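Local coordinates for protein sphingomyelinase C (Streptomyces griseocarneus, PDB 7CNE) that belongs to the endonuclease/exonuclease/phosphatase family and has the two-sheet alpha/beta architecture of DNase I-like proteins, at residues Q30-R33 / A34-A38; A160-A163 / A164-S168; N231-A234 / A235-P239. All blocks are in the same frame, centred on the assembly; numbering follows the deposited sequence.

Interaction 1 (Q30-R33 / A34-A38)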
loop_
_atom_site.group_PDB
_atom_site.type_symbol
_atom_site.label_atom_id
_atom_site.label_comp_id
_atom_site.label_asym_id
_atom_site.label_seq_id
_atom_site.Cartn_x
_atom_site.Cartn_y
_atom_site.Cartn_z
ATOM N N GLN A 30 4.444 -3.127 17.545
ATOM C CA GLN A 30 3.811 -3.694 16.353
ATOM C C GLN A 30 2.560 -4.498 16.697
ATOM O O GLN A 30 1.548 -4.392 16.001
ATOM C CB GLN A 30 4.794 -4.575 15.574
ATOM C CG GLN A 30 5.935 -3.819 14.875
ATOM C CD GLN A 30 7.197 -3.744 15.721
ATOM O OE1 GLN A 30 7.138 -3.445 16.912
ATOM N NE2 GLN A 30 8.352 -4.023 15.104
ATOM N N GLU A 31 2.614 -5.339 17.735
ATOM C CA GLU A 31 1.441 -6.139 18.070
ATOM C C GLU A 31 0.304 -5.254 18.560
ATOM O O GLU A 31 -0.854 -5.457 18.182
ATOM C CB GLU A 31 1.795 -7.199 19.115
ATOM C CG GLU A 31 2.621 -8.358 18.561
ATOM C CD GLU A 31 1.796 -9.383 17.769
ATOM O OE1 GLU A 31 0.549 -9.342 17.817
ATOM O OE2 GLU A 31 2.402 -10.243 17.098
ATOM N N HIS A 32 0.619 -4.253 19.384
ATOM C CA HIS A 32 -0.412 -3.324 19.836
ATOM C C HIS A 32 -1.053 -2.599 18.657
ATOM O O HIS A 32 -2.282 -2.529 18.544
ATOM C CB HIS A 32 0.178 -2.315 20.817
ATOM C CG HIS A 32 -0.733 -1.160 21.108
ATOM N ND1 HIS A 32 -1.846 -1.276 21.919
ATOM C CD2 HIS A 32 -0.711 0.126 20.683
ATOM C CE1 HIS A 32 -2.460 -0.108 21.988
ATOM N NE2 HIS A 32 -1.789 0.761 21.254
ATOM N N ARG A 33 -0.228 -2.056 17.760
ATOM C CA ARG A 33 -0.757 -1.246 16.667
ATOM C C ARG A 33 -1.529 -2.095 15.667
ATOM O O ARG A 33 -2.557 -1.651 15.143
ATOM C CB ARG A 33 0.383 -0.489 15.977
ATOM C CG ARG A 33 0.907 0.661 16.809
ATOM C CD ARG A 33 1.940 1.491 16.065
ATOM N NE ARG A 33 3.173 0.743 15.839
ATOM C CZ ARG A 33 3.590 0.329 14.645
ATOM N NH1 ARG A 33 2.877 0.591 13.555
ATOM N NH2 ARG A 33 4.732 -0.342 14.538
ATOM N N ALA A 34 -1.057 -3.315 15.390
ATOM C CA ALA A 34 -1.771 -4.191 14.459
ATOM C C ALA A 34 -3.185 -4.474 14.942
ATOM O O ALA A 34 -4.132 -4.513 14.142
ATOM C CB ALA A 34 -1.016 -5.505 14.274
ATOM N N ARG A 35 -3.342 -4.710 16.246
ATOM C CA ARG A 35 -4.677 -4.908 16.803
ATOM C C ARG A 35 -5.502 -3.632 16.685
ATOM O O ARG A 35 -6.663 -3.669 16.264
ATOM C CB ARG A 35 -4.563 -5.363 18.264
ATOM C CG ARG A 35 -5.894 -5.727 18.935
ATOM C CD ARG A 35 -5.674 -6.357 20.322
ATOM N NE ARG A 35 -5.224 -7.753 20.270
ATOM C CZ ARG A 35 -6.025 -8.820 20.341
ATOM N NH1 ARG A 35 -7.340 -8.671 20.456
ATOM N NH2 ARG A 35 -5.508 -10.046 20.294
ATOM N N GLU A 36 -4.899 -2.488 16.998
ATOM C CA GLU A 36 -5.623 -1.221 16.941
ATOM C C GLU A 36 -5.974 -0.799 15.512
ATOM O O GLU A 36 -7.008 -0.150 15.296
ATOM C CB GLU A 36 -4.797 -0.149 17.640
ATOM C CG GLU A 36 -4.783 -0.358 19.144
ATOM C CD GLU A 36 -6.190 -0.485 19.702
ATOM O OE1 GLU A 36 -6.611 -1.610 20.075
ATOM O OE2 GLU A 36 -6.885 0.543 19.732
ATOM N N ILE A 37 -5.142 -1.149 14.528
ATOM C CA ILE A 37 -5.455 -0.811 13.139
ATOM C C ILE A 37 -6.734 -1.511 12.689
ATOM O O ILE A 37 -7.591 -0.905 12.035
ATOM C CB ILE A 37 -4.268 -1.149 12.214
ATOM C CG1 ILE A 37 -3.120 -0.170 12.425
ATOM C CG2 ILE A 37 -4.691 -1.076 10.751
ATOM C CD1 ILE A 37 -1.782 -0.662 11.786
ATOM N N ALA A 38 -6.888 -2.798 13.023
ATOM C CA ALA A 38 -8.122 -3.488 12.655
ATOM C C ALA A 38 -9.357 -2.870 13.306
ATOM O O ALA A 38 -10.462 -3.039 12.782
ATOM C CB ALA A 38 -8.042 -4.972 13.014
#

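Interaction 2 (A160-A163 / A164-S168)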
loop_
_atom_site.group_PDB
_atom_site.type_symbol
_atom_site.label_atom_id
_atom_site.label_comp_id
_atom_site.label_asym_id
_atom_site.label_seq_id
_atom_site.Cartn_x
_atom_site.Cartn_y
_atom_site.Cartn_z
ATOM N N ALA A 160 21.825 9.297 -6.284
ATOM C CA ALA A 160 20.976 10.447 -6.584
ATOM C C ALA A 160 20.157 10.194 -7.848
ATOM O O ALA A 160 20.695 9.795 -8.887
ATOM C CB ALA A 160 21.821 11.713 -6.739
ATOM N N GLY A 161 18.842 10.388 -7.743
ATOM C CA GLY A 161 17.929 10.134 -8.839
ATOM C C GLY A 161 17.580 8.680 -9.075
ATOM O O GLY A 161 16.621 8.403 -9.812
ATOM N N GLU A 162 18.308 7.738 -8.472
ATOM C CA GLU A 162 18.079 6.330 -8.781
ATOM C C GLU A 162 16.723 5.843 -8.268
ATOM O O GLU A 162 16.061 5.038 -8.932
ATOM C CB GLU A 162 19.200 5.468 -8.203
ATOM C CG GLU A 162 19.226 4.068 -8.816
ATOM C CD GLU A 162 20.348 3.205 -8.267
ATOM O OE1 GLU A 162 20.952 3.598 -7.248
ATOM O OE2 GLU A 162 20.618 2.134 -8.855
ATOM N N ALA A 163 16.303 6.305 -7.087
ATOM C CA ALA A 163 15.013 5.889 -6.538
ATOM C C ALA A 163 13.865 6.271 -7.467
ATOM O O ALA A 163 12.991 5.449 -7.762
ATOM C CB ALA A 163 14.809 6.495 -5.146
ATOM N N ALA A 164 13.842 7.525 -7.927
ATOM C CA ALA A 164 12.800 7.958 -8.853
ATOM C C ALA A 164 12.876 7.193 -10.170
ATOM O O ALA A 164 11.842 6.830 -10.745
ATOM C CB ALA A 164 12.906 9.461 -9.111
ATOM N N ALA A 165 14.091 6.944 -10.664
ATOM C CA ALA A 165 14.233 6.175 -11.897
ATOM C C ALA A 165 13.652 4.775 -11.743
ATOM O O ALA A 165 12.996 4.262 -12.655
ATOM C CB ALA A 165 15.704 6.099 -12.306
ATOM N N ASP A 166 13.893 4.134 -10.599
ATOM C CA ASP A 166 13.372 2.788 -10.416
ATOM C C ASP A 166 11.870 2.792 -10.149
ATOM O O ASP A 166 11.173 1.879 -10.606
ATOM C CB ASP A 166 14.137 2.070 -9.306
ATOM C CG ASP A 166 15.490 1.582 -9.781
ATOM O OD1 ASP A 166 15.696 1.548 -11.012
ATOM O OD2 ASP A 166 16.341 1.240 -8.944
ATOM N N ARG A 167 11.342 3.802 -9.444
ATOM C CA ARG A 167 9.885 3.920 -9.351
ATOM C C ARG A 167 9.264 3.987 -10.738
ATOM O O ARG A 167 8.237 3.350 -11.003
ATOM C CB ARG A 167 9.479 5.159 -8.541
ATOM C CG ARG A 167 9.613 5.014 -7.029
ATOM C CD ARG A 167 8.877 6.111 -6.274
ATOM N NE ARG A 167 9.509 7.427 -6.381
ATOM C CZ ARG A 167 10.487 7.865 -5.594
ATOM N NH1 ARG A 167 10.991 7.085 -4.633
ATOM N NH2 ARG A 167 10.965 9.094 -5.770
ATOM N N SER A 168 9.861 4.776 -11.636
ATOM C CA SER A 168 9.328 4.874 -12.990
ATOM C C SER A 168 9.265 3.500 -13.643
ATOM O O SER A 168 8.241 3.123 -14.221
ATOM C CB SER A 168 10.184 5.834 -13.822
ATOM O OG SER A 168 9.765 5.860 -15.174
HETATM O O HOH W 1 18.853 0.455 -9.714
#

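Interaction 3 (N231-A234 / A235-P239)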
loop_
_atom_site.group_PDB
_atom_site.type_symbol
_atom_site.label_atom_id
_atom_site.label_comp_id
_atom_site.label_asym_id
_atom_site.label_seq_id
_atom_site.Cartn_x
_atom_site.Cartn_y
_atom_site.Cartn_z
ATOM N N ASN A 231 2.166 14.018 12.159
ATOM C CA ASN A 231 2.083 12.601 12.495
ATOM C C ASN A 231 3.208 12.274 13.473
ATOM O O ASN A 231 4.382 12.507 13.170
ATOM C CB ASN A 231 2.154 11.728 11.235
ATOM C CG ASN A 231 2.086 10.242 11.550
ATOM O OD1 ASN A 231 3.011 9.690 12.139
ATOM N ND2 ASN A 231 0.986 9.592 11.170
ATOM N N SER A 232 2.850 11.723 14.640
ATOM C CA SER A 232 3.823 11.571 15.723
ATOM C C SER A 232 4.908 10.543 15.401
ATOM O O SER A 232 6.060 10.713 15.826
ATOM C CB SER A 232 3.105 11.207 17.029
ATOM O OG SER A 232 2.472 9.945 16.952
ATOM N N ILE A 233 4.580 9.485 14.650
ATOM C CA ILE A 233 5.608 8.522 14.244
ATOM C C ILE A 233 6.507 9.113 13.159
ATOM O O ILE A 233 7.739 9.010 13.226
ATOM C CB ILE A 233 4.963 7.201 13.780
ATOM C CG1 ILE A 233 4.285 6.502 14.961
ATOM C CG2 ILE A 233 6.028 6.289 13.122
ATOM C CD1 ILE A 233 3.509 5.246 14.582
ATOM N N ALA A 234 5.909 9.725 12.130
ATOM C CA ALA A 234 6.730 10.292 11.064
ATOM C C ALA A 234 7.627 11.402 11.599
ATOM O O ALA A 234 8.783 11.535 11.176
ATOM C CB ALA A 234 5.856 10.813 9.922
ATOM N N ALA A 235 7.110 12.208 12.538
ATOM C CA ALA A 235 7.902 13.294 13.108
ATOM C C ALA A 235 9.077 12.773 13.925
ATOM O O ALA A 235 10.134 13.414 13.965
ATOM C CB ALA A 235 7.022 14.198 13.970
ATOM N N TYR A 236 8.916 11.623 14.579
ATOM C CA TYR A 236 10.021 11.041 15.332
ATOM C C TYR A 236 11.087 10.472 14.406
ATOM O O TYR A 236 12.286 10.594 14.680
ATOM C CB TYR A 236 9.504 9.953 16.267
ATOM C CG TYR A 236 10.602 9.192 16.963
ATOM C CD1 TYR A 236 11.369 9.799 17.952
ATOM C CD2 TYR A 236 10.888 7.878 16.627
ATOM C CE1 TYR A 236 12.381 9.113 18.599
ATOM C CE2 TYR A 236 11.902 7.182 17.270
ATOM C CZ TYR A 236 12.645 7.808 18.254
ATOM O OH TYR A 236 13.656 7.130 18.900
ATOM N N ARG A 237 10.674 9.839 13.309
ATOM C CA ARG A 237 11.628 9.146 12.449
ATOM C C ARG A 237 12.295 10.075 11.445
ATOM O O ARG A 237 13.409 9.789 10.999
ATOM C CB ARG A 237 10.937 8.003 11.700
ATOM C CG ARG A 237 10.384 6.901 12.585
ATOM C CD ARG A 237 9.695 5.859 11.731
ATOM N NE ARG A 237 10.649 5.134 10.898
ATOM C CZ ARG A 237 10.442 4.809 9.626
ATOM N NH1 ARG A 237 9.312 5.152 9.022
ATOM N NH2 ARG A 237 11.368 4.140 8.958
ATOM N N TYR A 238 11.631 11.163 11.054
ATOM C CA TYR A 238 12.143 12.068 10.023
ATOM C C TYR A 238 11.884 13.511 10.437
ATOM O O TYR A 238 11.153 14.242 9.768
ATOM C CB TYR A 238 11.499 11.771 8.668
ATOM C CG TYR A 238 11.689 10.357 8.182
ATOM C CD1 TYR A 238 10.658 9.427 8.266
ATOM C CD2 TYR A 238 12.899 9.946 7.636
ATOM C CE1 TYR A 238 10.829 8.129 7.816
ATOM C CE2 TYR A 238 13.079 8.652 7.185
ATOM C CZ TYR A 238 12.043 7.749 7.277
ATOM O OH TYR A 238 12.224 6.461 6.829
ATOM N N PRO A 239 12.497 13.958 11.538
ATOM C CA PRO A 239 12.174 15.298 12.056
ATOM C C PRO A 239 12.647 16.451 11.174
ATOM O O PRO A 239 12.108 17.557 11.309
ATOM C CB PRO A 239 12.875 15.316 13.422
ATOM C CG PRO A 239 14.042 14.399 13.232
ATOM C CD PRO A 239 13.547 13.299 12.333
#

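Interaction 1 (Q30-R33 / A34-A38)
His32 and Glu36 meet one helical turn apart in a local contact along helix 30-39, the crossover helix of the beta-alpha-beta unit made by strands 12-19 and 48-54. Four successive i to i+4 backbone hydrogen bonds carry the turn, from Ala34 N to Gln30 O through to Ile37 N and Arg33 O, the last pair 2.7 Å apart.

On the outer side, His32 holds CG anti to its amide nitrogen (chi1 168°), which brings the imidazole forward along the helix over the side chain of Glu36. Glu36 CG sits above one face of the ring, displaced from its middle, 3.7 Å from His32 CE1 and 4.0 Å from the ring centroid, a CH-pi contact. The ring and the carboxylate are nearly parallel, 15° apart, yet the acid turns away from the imidazole, leaving His32 ND1 and Glu36 OE1 5.1 Å apart. The ring also meets Trp273, their planes at about 45°.

The inward side is hydrophobic and polar by turns. Ile37 lays CG1 against the carbonyl of its i-4 neighbour, 3.1 Å from Arg33 O, while its side chain reaches Tyr15 and Leu287. Ala34 packs on Leu19 and on Ala59 of helix 57-66. The guanidinium of Arg33 is buried and spends its N-H groups on main-chain carbonyls: NH2 on Trp28 and Phe18, NH1 on Leu287. Gln30 NE2 likewise donates to the carbonyls of Met20 and Tyr25.

The two faces thus differ in chemistry. Contact between His32 and Glu36 is carried by the methylene rather than by a salt bridge, whereas the buried Arg33 and Gln30 tie the helix to surrounding main chain through directional bonds.

Interaction 2 (A160-A163 / A164-S168)
Glu162 and Asp166 lie side by side one turn apart at the start of helix 162-180, pointing the same way. Glu162 is extended beyond CG, and its chi1 of -164° carries the carboxylate out alongside the shorter acid. Glu162 OE2 and Asp166 OD2 come within 4.4 Å, with the carboxylate planes turned 48° apart. A water lies 2.6 Å from Glu162 OE2 and 2.7 Å from Asp166 OD2, in hydrogen-bonding position to both, and would be expected to ease the repulsion between like charges. The other oxygen, Glu162 OE1, accepts from Ala159 N.

Arg167 takes a different course. The bend at chi3 (-71°) brings its chain back along the helix, with Arg167 NH1 3.9 Å from Ala163 CB and one guanidinium face turned to Ala163 O and Ala164 CA. The charged end is spoken for by Glu203, in a salt bridge to NE, and by Gln152 O and Thr154 OG1 at NH1.

Gly161, at positive phi, is the N-cap residue; its carbonyl receives Ala165 N at 3.0 Å, the first of a run of i to i+4 bonds. The arrangement is that of a helix N-terminus in a beta-alpha-beta crossover, here linking strands 142-150 and 188-192.

Interaction 3 (N231-A234 / A235-P239)
Asn231 O receives Ala235 N at 2.8 Å and opens the short helix 232-237. The same residue is its N-cap: Asn231 OD1 accepts Ala234 N at 2.9 Å along an almost straight N-H (172°), and more weakly Ile233 N. The amide is oriented further by ND2, which donates to Ser288 O. Ser232 OG, beside the cap, bonds to Asp286 and to Thr285 N.

The far end is closed by Tyr238 N on Ala234 O, 2.9 Å away, although Tyr238 itself has already left helical geometry. In between, Arg237 N reaches Ile233 O at 3.1 Å, while Tyr236 N donates to Ser232 O from well above the carbonyl plane and weakly to Ile233 O.

Outward of this frame, Ile233 and Arg237 run side by side, with Ile233 CG2 against Arg237 CD at 3.9 Å; both side chains touch Phe18. The arginine bends at chi3 (68°), and one face of its guanidinium meets Tyr238 CE1, 3.5 Å above the plane and offset toward the rim.

Arg237 NH1 hydrogen-bonds a bound succinic acid, and Tyr238 OH makes a weak hydrogen bond to the same molecule. The aliphatic part of the arginine thus serves packing, while its polar end meets the succinic acid, which probably came from the crystallisation liquor and need not mark a natural ligand.

In the fold
All three contacts are local, helical and partly buried. Interactions 1 and 2 belong to crossover helices of the two separate mixed sheets, on opposite sides of the chain's centre, their centres about 32 Å apart. Interaction 3 lies on a short helix outside those crossovers; its nearest atoms come within about 4 Å of interaction 1 without touching, and both lean on strand 12-19. Each runs from core to surface: buried Arg33 and Ile37 against exposed His32, buried Ala163 against partly exposed Glu162, buried Asn231 and Ile233 against exposed Tyr236. The arginines mark the contrast: Arg33 is met by main-chain carbonyls, Arg167 by an acid as well, and Arg237 by a small bound molecule.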